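Dehydroquinate synthase (Thermus thermophilus, PDB 1UJN) probably catalyses the NAD(+)- and metal-dependent conversion of 3-deoxy-D-arabino-heptulosonate 7-phosphate to 3-dehydroquinate, the second step of chorismate biosynthesis. Local coordinates at residues A[20-24]-A[45-50]; A[30-36]-A[85-91]; A[111-117]-A[147-153]. All blocks are in the same frame, centred on the assembly; numbering follows the deposited sequence.

Contact 1: residues A[20-24]-A[45-50]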
ATOM      1  N   VAL A  20       8.006 -28.486  -6.086  1.00 27.73           N
ATOM      2  CA  VAL A  20       7.242 -27.329  -6.551  1.00 27.33           C
ATOM      3  C   VAL A  20       8.064 -26.336  -7.385  1.00 26.21           C
ATOM      4  O   VAL A  20       7.512 -25.629  -8.226  1.00 25.52           O
ATOM      5  CB  VAL A  20       6.586 -26.572  -5.367  1.00 28.35           C
ATOM      6  CG1 VAL A  20       5.630 -27.504  -4.632  1.00 29.74           C
ATOM      7  CG2 VAL A  20       7.651 -26.031  -4.418  1.00 30.65           C
ATOM      8  N   LEU A  21       9.374 -26.281  -7.166  1.00 26.37           N
ATOM      9  CA  LEU A  21      10.215 -25.353  -7.928  1.00 27.81           C
ATOM     10  C   LEU A  21      10.135 -25.547  -9.438  1.00 28.46           C
ATOM     11  O   LEU A  21      10.247 -24.584 -10.198  1.00 27.97           O
ATOM     12  CB  LEU A  21      11.677 -25.455  -7.484  1.00 28.55           C
ATOM     13  CG  LEU A  21      12.054 -24.681  -6.221  1.00 30.68           C
ATOM     14  CD1 LEU A  21      13.512 -24.937  -5.888  1.00 28.37           C
ATOM     15  CD2 LEU A  21      11.819 -23.186  -6.435  1.00 31.98           C
ATOM     16  N   LYS A  22       9.939 -26.788  -9.874  1.00 28.73           N
ATOM     17  CA  LYS A  22       9.843 -27.087 -11.301  1.00 29.91           C
ATOM     18  C   LYS A  22       8.589 -26.447 -11.902  1.00 29.65           C
ATOM     19  O   LYS A  22       8.503 -26.247 -13.113  1.00 30.63           O
ATOM     20  CB  LYS A  22       9.778 -28.601 -11.520  1.00 32.68           C
ATOM     21  CG  LYS A  22       8.369 -29.160 -11.391  1.00 38.19           C
ATOM     22  CD  LYS A  22       8.330 -30.670 -11.545  1.00 42.88           C
ATOM     23  CE  LYS A  22       7.021 -31.232 -11.018  1.00 43.27           C
ATOM     24  NZ  LYS A  22       6.826 -30.933  -9.571  1.00 45.34           N
ATOM     25  N   GLU A  23       7.618 -26.136 -11.050  1.00 27.13           N
ATOM     26  CA  GLU A  23       6.360 -25.543 -11.498  1.00 25.95           C
ATOM     27  C   GLU A  23       6.352 -24.017 -11.539  1.00 23.54           C
ATOM     28  O   GLU A  23       5.375 -23.412 -11.976  1.00 21.48           O
ATOM     29  CB  GLU A  23       5.218 -26.022 -10.600  1.00 29.73           C
ATOM     30  CG  GLU A  23       4.971 -27.518 -10.685  1.00 37.72           C
ATOM     31  CD  GLU A  23       4.637 -27.957 -12.096  1.00 40.91           C
ATOM     32  OE1 GLU A  23       3.609 -27.496 -12.633  1.00 42.69           O
ATOM     33  OE2 GLU A  23       5.407 -28.756 -12.671  1.00 46.21           O
ATOM     34  N   VAL A  24       7.429 -23.391 -11.088  1.00 22.81           N
ATOM     35  CA  VAL A  24       7.482 -21.932 -11.084  1.00 22.06           C
ATOM     36  C   VAL A  24       7.808 -21.397 -12.470  1.00 22.32           C
ATOM     37  O   VAL A  24       8.760 -21.845 -13.101  1.00 22.87           O
ATOM     38  CB  VAL A  24       8.554 -21.404 -10.102  1.00 19.70           C
ATOM     39  CG1 VAL A  24       8.552 -19.878 -10.097  1.00 21.31           C
ATOM     40  CG2 VAL A  24       8.291 -21.948  -8.694  1.00 18.85           C
ATOM     41  N   GLU A  45      18.381 -23.036  -2.642  1.00 24.84           N
ATOM     42  CA  GLU A  45      17.955 -23.934  -3.708  1.00 24.38           C
ATOM     43  C   GLU A  45      16.974 -23.203  -4.628  1.00 22.95           C
ATOM     44  O   GLU A  45      17.036 -23.329  -5.858  1.00 22.58           O
ATOM     45  CB  GLU A  45      17.289 -25.184  -3.125  1.00 28.62           C
ATOM     46  CG  GLU A  45      16.800 -26.143  -4.187  1.00 31.96           C
ATOM     47  CD  GLU A  45      16.162 -27.389  -3.613  1.00 35.16           C
ATOM     48  OE1 GLU A  45      15.658 -28.210  -4.407  1.00 38.56           O
ATOM     49  OE2 GLU A  45      16.163 -27.549  -2.376  1.00 38.71           O
ATOM     50  N   VAL A  46      16.069 -22.436  -4.024  1.00 20.40           N
ATOM     51  CA  VAL A  46      15.096 -21.665  -4.787  1.00 20.06           C
ATOM     52  C   VAL A  46      15.851 -20.661  -5.662  1.00 20.64           C
ATOM     53  O   VAL A  46      15.567 -20.522  -6.853  1.00 20.82           O
ATOM     54  CB  VAL A  46      14.127 -20.897  -3.841  1.00 19.49           C
ATOM     55  CG1 VAL A  46      13.271 -19.918  -4.639  1.00 20.21           C
ATOM     56  CG2 VAL A  46      13.234 -21.887  -3.105  1.00 20.81           C
ATOM     57  N   ALA A  47      16.814 -19.966  -5.057  1.00 20.89           N
ATOM     58  CA  ALA A  47      17.616 -18.973  -5.762  1.00 22.05           C
ATOM     59  C   ALA A  47      18.363 -19.586  -6.943  1.00 23.69           C
ATOM     60  O   ALA A  47      18.339 -19.052  -8.052  1.00 22.82           O
ATOM     61  CB  ALA A  47      18.604 -18.327  -4.802  1.00 21.82           C
ATOM     62  N   LYS A  48      19.024 -20.713  -6.704  1.00 25.98           N
ATOM     63  CA  LYS A  48      19.788 -21.373  -7.760  1.00 25.66           C
ATOM     64  C   LYS A  48      18.907 -21.852  -8.911  1.00 25.90           C
ATOM     65  O   LYS A  48      19.256 -21.687 -10.077  1.00 25.62           O
ATOM     66  CB  LYS A  48      20.570 -22.554  -7.180  1.00 28.22           C
ATOM     67  CG  LYS A  48      21.693 -23.050  -8.077  1.00 32.46           C
ATOM     68  CD  LYS A  48      22.529 -24.101  -7.368  1.00 36.00           C
ATOM     69  CE  LYS A  48      23.757 -24.467  -8.185  1.00 38.76           C
ATOM     70  NZ  LYS A  48      23.405 -24.729  -9.604  1.00 41.56           N
ATOM     71  N   ALA A  49      17.760 -22.433  -8.584  1.00 25.28           N
ATOM     72  CA  ALA A  49      16.849 -22.936  -9.601  1.00 25.58           C
ATOM     73  C   ALA A  49      16.295 -21.845 -10.520  1.00 26.64           C
ATOM     74  O   ALA A  49      16.161 -22.045 -11.729  1.00 26.38           O
ATOM     75  CB  ALA A  49      15.692 -23.681  -8.933  1.00 24.37           C
ATOM     76  N   LEU A  50      15.993 -20.685  -9.947  1.00 25.10           N
ATOM     77  CA  LEU A  50      15.403 -19.595 -10.711  1.00 24.39           C
ATOM     78  C   LEU A  50      16.365 -18.503 -11.179  1.00 25.62           C
ATOM     79  O   LEU A  50      15.949 -17.555 -11.846  1.00 24.16           O
ATOM     80  CB  LEU A  50      14.262 -18.984  -9.892  1.00 23.60           C
ATOM     81  CG  LEU A  50      13.159 -20.006  -9.573  1.00 23.43           C
ATOM     82  CD1 LEU A  50      12.194 -19.463  -8.530  1.00 24.02           C
ATOM     83  CD2 LEU A  50      12.426 -20.356 -10.860  1.00 24.97           C
TER
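L21 reaches across from the loop 20-24 and lays its isobutyl end on one face of the helical segment 45-50, in the angle between E45, V46 and A49. Its CD1 lies 3.8 Å from V46 CA and 3.9 Å from A49 CB, so the methyl rests on the helix backbone itself; the small side chain of A49 permits this close approach one turn on from E45. CD1 of L21 also meets E45 CG at 3.9 Å, an aliphatic touch; the carboxylate of E45 makes a salt bridge with R157. The other methyl, L21 CD2, packs on V46 CG2 at 3.8 Å and more loosely on L50 CD1 at 4.3 Å. A second, lighter point of attachment follows where the loop turns: V24 CG1 touches L50 CD2 at 4.0 Å. No hydrogen bond links the two segments, and they bury just 256 Å² between them. The example illustrates how a loop can be held to a helix by one leucine laid on its flank and a few flanking methyls, with each backbone satisfying bonds of its own, such as E23 N to V20 O (2.9 Å). Beneath both segments runs the large mixed sheet: L21, V24 and V46 all rest on F116 of strand 112-117, V46 and L50 on L89 of strand 87-92, and V24 also on Y153 of strand 151-155.

Contact 2: residues A[30-36]-A[85-91]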
ATOM      1  N   PRO A  30      14.285  -8.785 -13.446  1.00 27.57           N
ATOM      2  CA  PRO A  30      15.177  -8.869 -12.285  1.00 25.44           C
ATOM      3  C   PRO A  30      14.451  -9.435 -11.065  1.00 23.26           C
ATOM      4  O   PRO A  30      13.214  -9.495 -11.040  1.00 23.99           O
ATOM      5  CB  PRO A  30      15.640  -7.422 -12.093  1.00 27.77           C
ATOM      6  CG  PRO A  30      15.352  -6.677 -13.361  1.00 29.90           C
ATOM      7  CD  PRO A  30      14.144  -7.395 -13.909  1.00 28.79           C
ATOM      8  N   ALA A  31      15.215  -9.859 -10.062  1.00 22.29           N
ATOM      9  CA  ALA A  31      14.616 -10.444  -8.867  1.00 21.08           C
ATOM     10  C   ALA A  31      15.517 -10.391  -7.642  1.00 21.53           C
ATOM     11  O   ALA A  31      16.730 -10.189  -7.745  1.00 22.03           O
ATOM     12  CB  ALA A  31      14.221 -11.895  -9.157  1.00 20.59           C
ATOM     13  N   ALA A  32      14.904 -10.576  -6.477  1.00 19.78           N
ATOM     14  CA  ALA A  32      15.613 -10.586  -5.209  1.00 19.05           C
ATOM     15  C   ALA A  32      14.874 -11.599  -4.348  1.00 19.75           C
ATOM     16  O   ALA A  32      13.683 -11.840  -4.561  1.00 20.02           O
ATOM     17  CB  ALA A  32      15.576  -9.203  -4.564  1.00 18.40           C
ATOM     18  N   LEU A  33      15.567 -12.201  -3.390  1.00 19.58           N
ATOM     19  CA  LEU A  33      14.936 -13.202  -2.545  1.00 18.16           C
ATOM     20  C   LEU A  33      15.189 -12.906  -1.072  1.00 18.92           C
ATOM     21  O   LEU A  33      16.326 -12.713  -0.651  1.00 19.74           O
ATOM     22  CB  LEU A  33      15.450 -14.606  -2.917  1.00 17.41           C
ATOM     23  CG  LEU A  33      14.800 -15.838  -2.265  1.00 18.52           C
ATOM     24  CD1 LEU A  33      15.044 -17.065  -3.143  1.00 19.27           C
ATOM     25  CD2 LEU A  33      15.368 -16.053  -0.861  1.00 18.11           C
ATOM     26  N   LEU A  34      14.099 -12.850  -0.312  1.00 19.57           N
ATOM     27  CA  LEU A  34      14.118 -12.593   1.123  1.00 20.03           C
ATOM     28  C   LEU A  34      13.787 -13.928   1.797  1.00 21.08           C
ATOM     29  O   LEU A  34      12.828 -14.602   1.401  1.00 20.88           O
ATOM     30  CB  LEU A  34      13.042 -11.554   1.459  1.00 21.97           C
ATOM     31  CG  LEU A  34      12.953 -11.026   2.886  1.00 25.48           C
ATOM     32  CD1 LEU A  34      14.193 -10.191   3.179  1.00 25.90           C
ATOM     33  CD2 LEU A  34      11.682 -10.182   3.055  1.00 26.69           C
ATOM     34  N   PHE A  35      14.552 -14.312   2.819  1.00 21.18           N
ATOM     35  CA  PHE A  35      14.305 -15.592   3.479  1.00 21.36           C
ATOM     36  C   PHE A  35      14.545 -15.620   4.987  1.00 22.27           C
ATOM     37  O   PHE A  35      15.304 -14.820   5.524  1.00 21.04           O
ATOM     38  CB  PHE A  35      15.172 -16.678   2.829  1.00 22.47           C
ATOM     39  CG  PHE A  35      16.657 -16.491   3.050  1.00 24.18           C
ATOM     40  CD1 PHE A  35      17.298 -17.090   4.133  1.00 22.87           C
ATOM     41  CD2 PHE A  35      17.410 -15.712   2.176  1.00 24.29           C
ATOM     42  CE1 PHE A  35      18.668 -16.917   4.343  1.00 26.63           C
ATOM     43  CE2 PHE A  35      18.783 -15.531   2.376  1.00 24.53           C
ATOM     44  CZ  PHE A  35      19.413 -16.136   3.461  1.00 24.25           C
ATOM     45  N   ASP A  36      13.878 -16.562   5.648  1.00 22.71           N
ATOM     46  CA  ASP A  36      14.013 -16.779   7.086  1.00 23.70           C
ATOM     47  C   ASP A  36      15.313 -17.577   7.215  1.00 25.08           C
ATOM     48  O   ASP A  36      15.445 -18.622   6.593  1.00 24.91           O
ATOM     49  CB  ASP A  36      12.831 -17.618   7.588  1.00 25.14           C
ATOM     50  CG  ASP A  36      12.912 -17.930   9.074  1.00 27.70           C
ATOM     51  OD1 ASP A  36      14.033 -18.095   9.597  1.00 27.75           O
ATOM     52  OD2 ASP A  36      11.846 -18.028   9.718  1.00 29.01           O
ATOM     53  N   ASN A  85       9.760  -3.782 -12.604  1.00 25.22           N
ATOM     54  CA  ASN A  85       9.376  -5.074 -13.168  1.00 25.82           C
ATOM     55  C   ASN A  85      10.087  -6.214 -12.445  1.00 24.15           C
ATOM     56  O   ASN A  85      10.087  -7.357 -12.906  1.00 24.13           O
ATOM     57  CB  ASN A  85       9.669  -5.127 -14.676  1.00 26.67           C
ATOM     58  CG  ASN A  85      11.150  -5.099 -14.993  1.00 29.90           C
ATOM     59  OD1 ASN A  85      11.911  -4.339 -14.399  1.00 32.56           O
ATOM     60  ND2 ASN A  85      11.563  -5.920 -15.953  1.00 32.32           N
ATOM     61  N   ALA A  86      10.682  -5.901 -11.298  1.00 22.56           N
ATOM     62  CA  ALA A  86      11.373  -6.914 -10.508  1.00 21.13           C
ATOM     63  C   ALA A  86      10.363  -7.775  -9.744  1.00 21.20           C
ATOM     64  O   ALA A  86       9.208  -7.383  -9.537  1.00 20.77           O
ATOM     65  CB  ALA A  86      12.338  -6.250  -9.523  1.00 22.87           C
ATOM     66  N   THR A  87      10.811  -8.954  -9.336  1.00 19.44           N
ATOM     67  CA  THR A  87       9.978  -9.871  -8.570  1.00 20.37           C
ATOM     68  C   THR A  87      10.685 -10.177  -7.260  1.00 18.87           C
ATOM     69  O   THR A  87      11.886 -10.455  -7.244  1.00 20.41           O
ATOM     70  CB  THR A  87       9.765 -11.210  -9.309  1.00 22.93           C
ATOM     71  OG1 THR A  87       9.106 -10.970 -10.557  1.00 23.40           O
ATOM     72  CG2 THR A  87       8.910 -12.158  -8.466  1.00 23.08           C
ATOM     73  N   LEU A  88       9.943 -10.119  -6.160  1.00 16.91           N
ATOM     74  CA  LEU A  88      10.508 -10.428  -4.849  1.00 17.14           C
ATOM     75  C   LEU A  88      10.065 -11.836  -4.469  1.00 17.38           C
ATOM     76  O   LEU A  88       8.869 -12.120  -4.442  1.00 17.94           O
ATOM     77  CB  LEU A  88       9.992  -9.446  -3.790  1.00 17.13           C
ATOM     78  CG  LEU A  88      10.510  -9.673  -2.362  1.00 16.66           C
ATOM     79  CD1 LEU A  88      12.012  -9.393  -2.315  1.00 19.91           C
ATOM     80  CD2 LEU A  88       9.788  -8.757  -1.392  1.00 20.32           C
ATOM     81  N   LEU A  89      11.021 -12.719  -4.201  1.00 18.19           N
ATOM     82  CA  LEU A  89      10.693 -14.081  -3.798  1.00 16.72           C
ATOM     83  C   LEU A  89      10.795 -14.125  -2.277  1.00 16.13           C
ATOM     84  O   LEU A  89      11.754 -13.615  -1.694  1.00 16.58           O
ATOM     85  CB  LEU A  89      11.658 -15.088  -4.440  1.00 16.91           C
ATOM     86  CG  LEU A  89      11.501 -15.287  -5.953  1.00 19.87           C
ATOM     87  CD1 LEU A  89      12.023 -14.073  -6.713  1.00 21.18           C
ATOM     88  CD2 LEU A  89      12.275 -16.534  -6.372  1.00 22.49           C
ATOM     89  N   VAL A  90       9.797 -14.712  -1.626  1.00 16.32           N
ATOM     90  CA  VAL A  90       9.803 -14.761  -0.170  1.00 18.27           C
ATOM     91  C   VAL A  90       9.726 -16.189   0.335  1.00 18.48           C
ATOM     92  O   VAL A  90       8.743 -16.899   0.090  1.00 18.42           O
ATOM     93  CB  VAL A  90       8.632 -13.934   0.412  1.00 20.05           C
ATOM     94  CG1 VAL A  90       8.787 -13.804   1.915  1.00 21.84           C
ATOM     95  CG2 VAL A  90       8.600 -12.548  -0.240  1.00 23.15           C
ATOM     96  N   VAL A  91      10.765 -16.601   1.053  1.00 17.46           N
ATOM     97  CA  VAL A  91      10.854 -17.962   1.568  1.00 17.06           C
ATOM     98  C   VAL A  91      10.861 -17.962   3.093  1.00 17.19           C
ATOM     99  O   VAL A  91      11.806 -17.481   3.719  1.00 16.77           O
ATOM    100  CB  VAL A  91      12.141 -18.648   1.058  1.00 19.09           C
ATOM    101  CG1 VAL A  91      12.143 -20.123   1.458  1.00 20.86           C
ATOM    102  CG2 VAL A  91      12.254 -18.488  -0.466  1.00 18.42           C
TER
HETATM  103  O   HOH W   1      11.002 -10.076 -12.420  1.00 25.52           O
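L33 and L89 lie side by side at the apolar centre, on one face of the sheet, L33 CG 3.9 Å from L89 CB, and the row of side chains on that face is continued by A31, whose CB meets L89 CD1 at 3.9 Å, and by V91, whose CG2 meets L33 CD2 at 4.0 Å. Helix 40-50 covers this row, with V46 on L33 and L50 on L89. The other face carries A32, L34, L88 and V90; there A32 CB approaches L88 CD1 at 4.2 Å, and helix 94-106 packs over L34 and V90 through L96. Such a parallel pair, with a helix on each face, is characteristic of the Rossmann-like N-terminal domain of dehydroquinate synthases. Between the two faces the backbones pair in register, A31 with T87 through F35 with V91. Six hydrogen bonds alternate along them, among them L89 N to A32 O and L34 N to L89 O, both 2.8 Å. At the C-terminal end D36 N bonds V91 O at 3.0 Å, close to the predicted NAD(+) site, where V91 touches T118. At the N-terminal end, a water donates to P30 O (2.7 Å) and N85 O (2.9 Å) and accepts from T87 OG1 (2.8 Å). The chemistry thus divides for the most part: main-chain hydrogen bonds hold the strands in register, while the aliphatic side chains pack on one another and on the covering helices.

Contact 3: residues A[111-117]-A[147-153]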
ATOM      1  N   VAL A 111       5.453  -4.176  -6.539  1.00 17.43           N
ATOM      2  CA  VAL A 111       6.108  -5.102  -7.451  1.00 17.88           C
ATOM      3  C   VAL A 111       5.556  -6.495  -7.163  1.00 17.38           C
ATOM      4  O   VAL A 111       4.988  -6.751  -6.098  1.00 17.37           O
ATOM      5  CB  VAL A 111       7.644  -5.126  -7.275  1.00 18.25           C
ATOM      6  CG1 VAL A 111       8.227  -3.743  -7.595  1.00 16.56           C
ATOM      7  CG2 VAL A 111       8.008  -5.558  -5.847  1.00 17.01           C
ATOM      8  N   ALA A 112       5.718  -7.395  -8.118  1.00 18.32           N
ATOM      9  CA  ALA A 112       5.224  -8.758  -7.952  1.00 16.93           C
ATOM     10  C   ALA A 112       6.040  -9.529  -6.924  1.00 18.24           C
ATOM     11  O   ALA A 112       7.215  -9.233  -6.694  1.00 16.75           O
ATOM     12  CB  ALA A 112       5.277  -9.485  -9.292  1.00 19.22           C
ATOM     13  N   TYR A 113       5.407 -10.495  -6.269  1.00 19.09           N
ATOM     14  CA  TYR A 113       6.146 -11.335  -5.341  1.00 17.60           C
ATOM     15  C   TYR A 113       5.640 -12.765  -5.419  1.00 17.46           C
ATOM     16  O   TYR A 113       4.481 -13.010  -5.771  1.00 16.72           O
ATOM     17  CB  TYR A 113       6.099 -10.807  -3.899  1.00 17.26           C
ATOM     18  CG  TYR A 113       4.818 -11.016  -3.130  1.00 18.48           C
ATOM     19  CD1 TYR A 113       3.721 -10.187  -3.323  1.00 18.97           C
ATOM     20  CD2 TYR A 113       4.734 -12.005  -2.154  1.00 19.16           C
ATOM     21  CE1 TYR A 113       2.570 -10.329  -2.547  1.00 21.15           C
ATOM     22  CE2 TYR A 113       3.587 -12.158  -1.378  1.00 19.80           C
ATOM     23  CZ  TYR A 113       2.517 -11.316  -1.574  1.00 19.80           C
ATOM     24  OH  TYR A 113       1.402 -11.435  -0.772  1.00 22.18           O
ATOM     25  N   LEU A 114       6.548 -13.698  -5.158  1.00 15.21           N
ATOM     26  CA  LEU A 114       6.238 -15.120  -5.165  1.00 16.80           C
ATOM     27  C   LEU A 114       6.452 -15.608  -3.746  1.00 16.93           C
ATOM     28  O   LEU A 114       7.443 -15.257  -3.105  1.00 17.16           O
ATOM     29  CB  LEU A 114       7.179 -15.872  -6.107  1.00 16.77           C
ATOM     30  CG  LEU A 114       7.039 -15.565  -7.599  1.00 17.87           C
ATOM     31  CD1 LEU A 114       8.133 -16.298  -8.371  1.00 20.53           C
ATOM     32  CD2 LEU A 114       5.661 -15.989  -8.078  1.00 19.18           C
ATOM     33  N   ALA A 115       5.522 -16.415  -3.257  1.00 17.65           N
ATOM     34  CA  ALA A 115       5.621 -16.931  -1.902  1.00 17.79           C
ATOM     35  C   ALA A 115       6.015 -18.404  -1.872  1.00 17.96           C
ATOM     36  O   ALA A 115       5.490 -19.211  -2.637  1.00 18.54           O
ATOM     37  CB  ALA A 115       4.297 -16.744  -1.185  1.00 17.43           C
ATOM     38  N   PHE A 116       6.948 -18.737  -0.986  1.00 17.12           N
ATOM     39  CA  PHE A 116       7.396 -20.117  -0.805  1.00 17.59           C
ATOM     40  C   PHE A 116       7.252 -20.391   0.688  1.00 17.39           C
ATOM     41  O   PHE A 116       8.219 -20.306   1.449  1.00 16.33           O
ATOM     42  CB  PHE A 116       8.848 -20.274  -1.237  1.00 17.69           C
ATOM     43  CG  PHE A 116       9.066 -20.025  -2.699  1.00 18.23           C
ATOM     44  CD1 PHE A 116       9.217 -18.731  -3.182  1.00 17.74           C
ATOM     45  CD2 PHE A 116       9.088 -21.084  -3.601  1.00 20.38           C
ATOM     46  CE1 PHE A 116       9.389 -18.493  -4.551  1.00 17.09           C
ATOM     47  CE2 PHE A 116       9.258 -20.855  -4.969  1.00 19.87           C
ATOM     48  CZ  PHE A 116       9.408 -19.559  -5.442  1.00 19.66           C
ATOM     49  N   PRO A 117       6.027 -20.704   1.129  1.00 18.85           N
ATOM     50  CA  PRO A 117       5.770 -20.976   2.546  1.00 19.48           C
ATOM     51  C   PRO A 117       6.533 -22.190   3.066  1.00 18.89           C
ATOM     52  O   PRO A 117       6.656 -23.203   2.382  1.00 20.70           O
ATOM     53  CB  PRO A 117       4.249 -21.141   2.596  1.00 18.81           C
ATOM     54  CG  PRO A 117       3.931 -21.711   1.248  1.00 18.49           C
ATOM     55  CD  PRO A 117       4.811 -20.905   0.318  1.00 18.57           C
ATOM     56  N   HIS A 147      -2.082  -7.292  -0.794  1.00 16.66           N
ATOM     57  CA  HIS A 147      -1.261  -7.478  -1.979  1.00 18.41           C
ATOM     58  C   HIS A 147      -1.134  -8.981  -2.180  1.00 18.43           C
ATOM     59  O   HIS A 147      -0.606  -9.691  -1.322  1.00 18.21           O
ATOM     60  CB  HIS A 147       0.110  -6.837  -1.758  1.00 18.31           C
ATOM     61  CG  HIS A 147       0.938  -6.737  -2.999  1.00 18.13           C
ATOM     62  ND1 HIS A 147       0.449  -6.219  -4.177  1.00 19.30           N
ATOM     63  CD2 HIS A 147       2.223  -7.085  -3.246  1.00 18.82           C
ATOM     64  CE1 HIS A 147       1.396  -6.250  -5.098  1.00 22.75           C
ATOM     65  NE2 HIS A 147       2.483  -6.772  -4.558  1.00 20.95           N
ATOM     66  N   PHE A 148      -1.647  -9.460  -3.308  1.00 19.55           N
ATOM     67  CA  PHE A 148      -1.645 -10.886  -3.596  1.00 18.80           C
ATOM     68  C   PHE A 148      -0.409 -11.370  -4.311  1.00 17.40           C
ATOM     69  O   PHE A 148       0.127 -10.685  -5.179  1.00 19.58           O
ATOM     70  CB  PHE A 148      -2.871 -11.256  -4.431  1.00 17.74           C
ATOM     71  CG  PHE A 148      -4.165 -10.878  -3.792  1.00 19.79           C
ATOM     72  CD1 PHE A 148      -4.672  -9.598  -3.934  1.00 21.64           C
ATOM     73  CD2 PHE A 148      -4.848 -11.786  -2.994  1.00 19.82           C
ATOM     74  CE1 PHE A 148      -5.845  -9.220  -3.288  1.00 23.31           C
ATOM     75  CE2 PHE A 148      -6.026 -11.417  -2.339  1.00 22.48           C
ATOM     76  CZ  PHE A 148      -6.521 -10.131  -2.489  1.00 22.18           C
ATOM     77  N   PRO A 149       0.052 -12.579  -3.961  1.00 18.03           N
ATOM     78  CA  PRO A 149       1.240 -13.131  -4.612  1.00 18.24           C
ATOM     79  C   PRO A 149       0.894 -13.514  -6.043  1.00 18.36           C
ATOM     80  O   PRO A 149      -0.276 -13.715  -6.384  1.00 18.39           O
ATOM     81  CB  PRO A 149       1.578 -14.344  -3.750  1.00 18.58           C
ATOM     82  CG  PRO A 149       0.237 -14.818  -3.294  1.00 18.29           C
ATOM     83  CD  PRO A 149      -0.490 -13.514  -2.958  1.00 18.63           C
ATOM     84  N   GLN A 150       1.921 -13.598  -6.875  1.00 16.57           N
ATOM     85  CA  GLN A 150       1.771 -13.968  -8.268  1.00 18.25           C
ATOM     86  C   GLN A 150       1.711 -15.492  -8.328  1.00 17.76           C
ATOM     87  O   GLN A 150       1.332 -16.078  -9.341  1.00 19.40           O
ATOM     88  CB  GLN A 150       2.977 -13.443  -9.035  1.00 22.57           C
ATOM     89  CG  GLN A 150       2.902 -13.566 -10.520  1.00 26.73           C
ATOM     90  CD  GLN A 150       4.060 -12.854 -11.178  1.00 30.22           C
ATOM     91  OE1 GLN A 150       3.923 -11.728 -11.665  1.00 33.20           O
ATOM     92  NE2 GLN A 150       5.207 -13.524 -11.226  1.00 27.05           N
ATOM     93  N   GLY A 151       2.084 -16.121  -7.218  1.00 19.12           N
ATOM     94  CA  GLY A 151       2.067 -17.573  -7.122  1.00 15.96           C
ATOM     95  C   GLY A 151       2.526 -18.005  -5.738  1.00 17.21           C
ATOM     96  O   GLY A 151       3.278 -17.279  -5.083  1.00 16.66           O
ATOM     97  N   VAL A 152       2.064 -19.171  -5.283  1.00 16.06           N
ATOM     98  CA  VAL A 152       2.455 -19.712  -3.975  1.00 16.00           C
ATOM     99  C   VAL A 152       2.962 -21.127  -4.232  1.00 15.73           C
ATOM    100  O   VAL A 152       2.271 -21.927  -4.858  1.00 16.70           O
ATOM    101  CB  VAL A 152       1.271 -19.785  -2.995  1.00 15.73           C
ATOM    102  CG1 VAL A 152       1.721 -20.410  -1.671  1.00 16.60           C
ATOM    103  CG2 VAL A 152       0.723 -18.385  -2.737  1.00 17.84           C
ATOM    104  N   TYR A 153       4.162 -21.421  -3.751  1.00 14.87           N
ATOM    105  CA  TYR A 153       4.779 -22.725  -3.967  1.00 16.58           C
ATOM    106  C   TYR A 153       5.230 -23.315  -2.644  1.00 18.25           C
ATOM    107  O   TYR A 153       6.237 -22.888  -2.078  1.00 18.97           O
ATOM    108  CB  TYR A 153       5.956 -22.551  -4.932  1.00 17.00           C
ATOM    109  CG  TYR A 153       5.503 -21.990  -6.265  1.00 18.22           C
ATOM    110  CD1 TYR A 153       5.079 -22.839  -7.286  1.00 20.21           C
ATOM    111  CD2 TYR A 153       5.385 -20.610  -6.464  1.00 19.33           C
ATOM    112  CE1 TYR A 153       4.541 -22.329  -8.472  1.00 19.35           C
ATOM    113  CE2 TYR A 153       4.841 -20.093  -7.642  1.00 17.52           C
ATOM    114  CZ  TYR A 153       4.422 -20.959  -8.636  1.00 19.15           C
ATOM    115  OH  TYR A 153       3.840 -20.472  -9.788  1.00 20.38           O
TER
HETATM  116  O   HOH W   2       2.433 -10.124  -6.597  1.00 17.86           O
HETATM  117  O   HOH W   3       7.837 -23.687  -0.064  1.00 18.70           O
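A parallel strand pairing, extended at its N-terminal end by side-chain bonds, joins segments 111-117 and 147-153 near the middle of the mixed sheet. Its regular part is short: A115 N bonds G151 O at 3.0 Å and Y153 N bonds A115 O at 2.8 Å, with Q150 N to Y113 O (2.8 Å) just before them. In this Rossmann-like N-terminal domain, strand 112-117 thereby lies between 87-92 and 151-155, and it leads directly to T118 and T119, predicted to bind NAD(+). Where the backbones diverge, side chains take over. H147 NE2 donates to V111 O (2.9 Å), and Y113 OH to H147 O (2.7 Å); P149 CA sits over the Y113 ring in a CH-pi contact, 3.9 Å from its centroid. A water joins Y113 N (3.0 Å) to F148 O (2.8 Å). On the face toward loop 20-24, F116 CD2 packs on Y153 CB at 3.7 Å. G151, lacking a side chain, avoids a clash with the Y153 ring.

How the contacts relate
Contacts 2 and 3 belong to one mixed sheet, their centres about 9 Å apart, and strands 87-92 and 112-117 join them as neighbours: V90 O lies 2.8 Å from F116 N, a probable hydrogen bond. Contact 1 lies over one face of that sheet, its centre about 12 Å from that of contact 2 and 13 Å from that of contact 3. Along the chain, contacts 1 and 2 interleave, strand 31-36 running on into helix 40-50, whereas contact 3 opens after both have closed. The general principle is that strand pairings build the sheet, and a loop and a helix cover one face of it, here beside the predicted NAD(+)-binding T118.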